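PDB 6D25: alpha-L-arabinosidase from Xanthomonas axonopodis pv. citri, which probably hydrolyses alpha-L-arabinofuranosyl side groups from arabinoxylans, including internally di-substituted ones, as a trimeric GH51 arabinofuranosidase. Local coordinates for residues Tyr268-Pro271 with Gly272-Pro276; Ile382-Gly386 with Asp387-Leu391. One frame throughout, in Å; residues are numbered along the deposited sequence.

Contact 1 (Tyr268-Pro271 with Gly272-Pro276); sequences YTIP and GGWPP
Ile270 and Gly273 are the outer corners of a type II beta turn, with Pro271 and Gly272 between them, placed just where strand 262-269 of the (beta/alpha)8 barrel gives way to loop. The turn is closed by the backbone bond from Gly273 N to Ile270 O, 2.9 Å long and fairly straight at 156°. Pro271 takes the first inner corner, its ring fixing phi at -59°, and Gly272 the second with positive phi. A water lies 2.7 Å from Pro271 O and 2.8 Å from Gly273 O, placed to bridge the two carbonyls, though it has more acceptors in reach than protons.

Ile270 carries most of the side-chain contact, and its two branches go to different partners. Ile270 CG2, anti to the backbone N, lies 3.6 Å from Gly273 O and reaches Pro276 CB at 4.1 Å. The other branch leads to CD1, which meets the indole of Trp274 at its rim, in the ring plane, rather than over a face. Pro275 CB and Pro276 CD lie over one face of that indole, toward its rim; the peptide bond before Pro275 is cis. Trp328 meets both Tyr268 and Trp274 edge-to-face, and Gln290 of helix 285-312 accepts the N-H of Gly272. The closest carbons of the isoleucine and tryptophan side chains are Ile270 CD1 and Trp274 CE3, 3.7 Å apart.

Contact 2 (Ile382-Gly386 with Asp387-Leu391); sequences ILTDG and DKMVL
Leu383 and Val390 form the hydrogen-bonded pair farther from the turn in a two-stranded antiparallel beta hairpin, strands 382-385 and 388-391, closed by a type II' turn from Asp385 to Lys388. Their two backbone bonds run from Leu383 N to Val390 O at 3.0 Å and back from Val390 N to Leu383 O at 2.8 Å. Asp385 and Lys388 repeat the pattern beside the turn, where the bond from Lys388 N to Asp385 O is 3.1 Å long. Gly386, with phi 58°, takes the first inner corner and Asp387 the second.

CA-H...O contacts fill in between these bonds: the alpha carbons of Ile382, Thr384 and Met389 approach Val390 O, Lys388 O and Leu383 O, respectively.

Apolar contacts fall on both faces. On one, Ile382 lies alongside Leu391, and Ile382 and Leu391 also touch Ala85 of helix 80-88. Met389, its CG anti to the backbone N (chi1 -170°), slants across toward Ile382 and Thr384, and Thr384 CG2 touches Met389 CG at 4.0 Å. On the other face Leu383 CB packs against Val390 CG1 at 3.7 Å, and Tyr484 touches Leu383, Asp385 and Lys388. Packing is tightest on the first face, where Ile382 CG2 presses to 3.4 Å from Met389 CG, closer than usual for two carbons.

Going from the N terminus, the chain first meets contact 1, where it leaves the end of barrel strand 262-269 and makes a turn in the loop before helix 285-312. It then passes through that helix, strand 319-325, helix 346-361 and the last barrel strand, 366-371, before contact 2 closes the hairpin that precedes helix 393-400. Both are local turns in series, neither nested nor crossed, with centres 26 Å apart and nearest atoms about 14 Å apart. Contact 1 sits against helix 285-312 and the loop carrying Trp328; contact 2 connects helix 80-88, near the start of the barrel, with the loop of Asn482 and Tyr484 from the C-terminal part of the chain.

Contact 1 (Tyr268-Pro271 with Gly272-Pro276)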
loop_
_atom_site.group_PDB
_atom_site.type_symbol
_atom_site.label_atom_id
_atom_site.label_comp_id
_atom_site.label_asym_id
_atom_site.label_seq_id
_atom_site.Cartn_x
_atom_site.Cartn_y
_atom_site.Cartn_z
ATOM N N TYR A 268 20.179 -13.637 -15.718
ATOM C CA TYR A 268 21.032 -13.128 -16.773
ATOM C C TYR A 268 22.383 -13.825 -16.739
ATOM O O TYR A 268 22.930 -14.153 -15.681
ATOM C CB TYR A 268 21.261 -11.627 -16.618
ATOM C CG TYR A 268 20.051 -10.802 -16.939
ATOM C CD1 TYR A 268 19.715 -10.527 -18.251
ATOM C CD2 TYR A 268 19.210 -10.341 -15.943
ATOM C CE1 TYR A 268 18.585 -9.788 -18.562
ATOM C CE2 TYR A 268 18.060 -9.623 -16.254
ATOM C CZ TYR A 268 17.751 -9.328 -17.567
ATOM O OH TYR A 268 16.613 -8.615 -17.886
ATOM N N THR A 269 22.920 -13.985 -17.947
ATOM C CA THR A 269 24.238 -14.517 -18.139
ATOM C C THR A 269 25.207 -13.329 -18.210
ATOM O O THR A 269 25.203 -12.585 -19.208
ATOM C CB THR A 269 24.268 -15.387 -19.403
ATOM O OG1 THR A 269 23.361 -16.489 -19.242
ATOM C CG2 THR A 269 25.647 -15.901 -19.726
ATOM N N ILE A 270 26.001 -13.145 -17.155
ATOM C CA ILE A 270 26.800 -11.938 -17.046
ATOM C C ILE A 270 28.254 -12.357 -16.818
ATOM O O ILE A 270 28.703 -12.473 -15.674
ATOM C CB ILE A 270 26.294 -11.005 -15.923
ATOM C CG1 ILE A 270 24.787 -10.789 -15.998
ATOM C CG2 ILE A 270 27.066 -9.699 -15.928
ATOM C CD1 ILE A 270 24.248 -9.805 -14.972
ATOM N N PRO A 271 29.001 -12.549 -17.896
ATOM C CA PRO A 271 30.408 -12.861 -17.705
ATOM C C PRO A 271 31.125 -11.747 -16.927
ATOM O O PRO A 271 30.889 -10.554 -17.175
ATOM C CB PRO A 271 31.021 -12.998 -19.111
ATOM C CG PRO A 271 29.986 -12.495 -20.059
ATOM C CD PRO A 271 28.671 -12.433 -19.318
ATOM N N GLY A 272 31.932 -12.166 -15.945
ATOM C CA GLY A 272 32.646 -11.261 -15.056
ATOM C C GLY A 272 31.795 -10.780 -13.886
ATOM O O GLY A 272 32.299 -10.070 -13.023
ATOM N N GLY A 273 30.501 -11.137 -13.834
ATOM C CA GLY A 273 29.646 -10.717 -12.733
ATOM C C GLY A 273 29.175 -9.271 -12.850
ATOM O O GLY A 273 29.608 -8.509 -13.681
ATOM N N TRP A 274 28.290 -8.911 -11.942
ATOM C CA TRP A 274 27.714 -7.581 -11.845
ATOM C C TRP A 274 28.755 -6.625 -11.269
ATOM O O TRP A 274 29.435 -7.021 -10.379
ATOM C CB TRP A 274 26.455 -7.619 -10.949
ATOM C CG TRP A 274 25.721 -6.322 -11.027
ATOM C CD1 TRP A 274 25.910 -5.215 -10.259
ATOM C CD2 TRP A 274 24.772 -5.963 -12.045
ATOM N NE1 TRP A 274 25.099 -4.210 -10.689
ATOM C CE2 TRP A 274 24.403 -4.625 -11.799
ATOM C CE3 TRP A 274 24.207 -6.638 -13.122
ATOM C CZ2 TRP A 274 23.446 -3.966 -12.573
ATOM C CZ3 TRP A 274 23.281 -5.981 -13.899
ATOM C CH2 TRP A 274 22.905 -4.665 -13.623
ATOM N N PRO A 275 28.873 -5.389 -11.734
ATOM C CA PRO A 275 28.136 -4.832 -12.889
ATOM C C PRO A 275 28.725 -5.290 -14.241
ATOM O O PRO A 275 29.905 -5.606 -14.323
ATOM C CB PRO A 275 28.329 -3.318 -12.746
ATOM C CG PRO A 275 29.673 -3.172 -12.057
ATOM C CD PRO A 275 29.798 -4.394 -11.168
ATOM N N PRO A 276 27.900 -5.291 -15.302
ATOM C CA PRO A 276 28.310 -5.900 -16.583
ATOM C C PRO A 276 29.445 -5.128 -17.261
ATOM O O PRO A 276 29.267 -3.987 -17.633
ATOM C CB PRO A 276 27.062 -5.897 -17.463
ATOM C CG PRO A 276 25.941 -5.717 -16.487
ATOM C CD PRO A 276 26.515 -4.816 -15.404
HETATM O O HOH W 1 31.171 -8.169 -15.936
#

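Contact 2 (Ile382-Gly386 with Asp387-Leu391)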
loop_
_atom_site.group_PDB
_atom_site.type_symbol
_atom_site.label_atom_id
_atom_site.label_comp_id
_atom_site.label_asym_id
_atom_site.label_seq_id
_atom_site.Cartn_x
_atom_site.Cartn_y
_atom_site.Cartn_z
ATOM N N ILE A 382 17.095 -8.205 -33.218
ATOM C CA ILE A 382 17.234 -7.278 -34.329
ATOM C C ILE A 382 17.921 -6.013 -33.830
ATOM O O ILE A 382 17.650 -5.618 -32.708
ATOM C CB ILE A 382 15.846 -6.927 -34.924
ATOM C CG1 ILE A 382 15.154 -8.165 -35.488
ATOM C CG2 ILE A 382 15.935 -5.813 -35.960
ATOM C CD1 ILE A 382 13.678 -7.964 -35.717
ATOM N N LEU A 383 18.800 -5.436 -34.636
ATOM C CA LEU A 383 19.392 -4.142 -34.375
ATOM C C LEU A 383 18.973 -3.206 -35.518
ATOM O O LEU A 383 18.963 -3.633 -36.672
ATOM C CB LEU A 383 20.921 -4.228 -34.274
ATOM C CG LEU A 383 21.450 -5.291 -33.308
ATOM C CD1 LEU A 383 22.968 -5.312 -33.335
ATOM C CD2 LEU A 383 21.005 -5.000 -31.891
ATOM N N THR A 384 18.558 -1.993 -35.187
ATOM C CA THR A 384 18.173 -0.996 -36.181
ATOM C C THR A 384 18.948 0.294 -35.934
ATOM O O THR A 384 19.373 0.596 -34.821
ATOM C CB THR A 384 16.680 -0.663 -36.171
ATOM O OG1 THR A 384 16.375 0.078 -34.996
ATOM C CG2 THR A 384 15.792 -1.876 -36.243
ATOM N N ASP A 385 19.095 1.053 -37.009
ATOM C CA ASP A 385 19.696 2.361 -36.940
ATOM C C ASP A 385 19.136 3.199 -38.099
ATOM O O ASP A 385 19.587 3.050 -39.246
ATOM C CB ASP A 385 21.218 2.236 -37.034
ATOM C CG ASP A 385 21.941 3.576 -36.969
ATOM O OD1 ASP A 385 21.301 4.591 -36.688
ATOM O OD2 ASP A 385 23.126 3.582 -37.193
ATOM N N GLY A 386 18.116 3.980 -37.814
ATOM C CA GLY A 386 17.340 4.583 -38.857
ATOM C C GLY A 386 16.759 3.507 -39.749
ATOM O O GLY A 386 16.261 2.511 -39.234
ATOM N N ASP A 387 16.858 3.647 -41.065
ATOM C CA ASP A 387 16.223 2.681 -41.937
ATOM C C ASP A 387 17.048 1.384 -42.036
ATOM O O ASP A 387 16.567 0.468 -42.639
ATOM C CB ASP A 387 15.882 3.264 -43.312
ATOM C CG ASP A 387 17.075 3.687 -44.153
ATOM O OD1 ASP A 387 18.215 3.442 -43.765
ATOM O OD2 ASP A 387 16.854 4.351 -45.168
ATOM N N LYS A 388 18.214 1.291 -41.407
ATOM C CA LYS A 388 19.015 0.057 -41.448
ATOM C C LYS A 388 18.522 -0.958 -40.408
ATOM O O LYS A 388 18.097 -0.587 -39.324
ATOM C CB LYS A 388 20.474 0.394 -41.167
ATOM C CG LYS A 388 21.136 1.272 -42.221
ATOM C CD LYS A 388 22.513 1.753 -41.845
ATOM C CE LYS A 388 22.920 2.868 -42.779
ATOM N NZ LYS A 388 24.262 3.359 -42.452
ATOM N N MET A 389 18.606 -2.235 -40.756
ATOM C CA MET A 389 18.186 -3.310 -39.879
ATOM C C MET A 389 19.116 -4.504 -40.065
ATOM O O MET A 389 19.445 -4.823 -41.182
ATOM C CB MET A 389 16.748 -3.744 -40.181
ATOM C CG MET A 389 16.182 -4.689 -39.129
ATOM S SD MET A 389 14.693 -5.622 -39.624
ATOM C CE MET A 389 15.480 -6.769 -40.753
ATOM N N VAL A 390 19.476 -5.183 -38.992
ATOM C CA VAL A 390 20.242 -6.421 -39.096
ATOM C C VAL A 390 19.670 -7.471 -38.138
ATOM O O VAL A 390 19.211 -7.161 -37.039
ATOM C CB VAL A 390 21.743 -6.167 -38.855
ATOM C CG1 VAL A 390 22.053 -5.719 -37.451
ATOM C CG2 VAL A 390 22.578 -7.390 -39.159
ATOM N N LEU A 391 19.641 -8.705 -38.596
ATOM C CA LEU A 391 19.226 -9.859 -37.828
ATOM C C LEU A 391 20.450 -10.422 -37.092
ATOM O O LEU A 391 21.488 -10.607 -37.687
ATOM C CB LEU A 391 18.665 -10.926 -38.770
ATOM C CG LEU A 391 17.493 -10.491 -39.647
ATOM C CD1 LEU A 391 17.034 -11.601 -40.563
ATOM C CD2 LEU A 391 16.314 -10.122 -38.779
#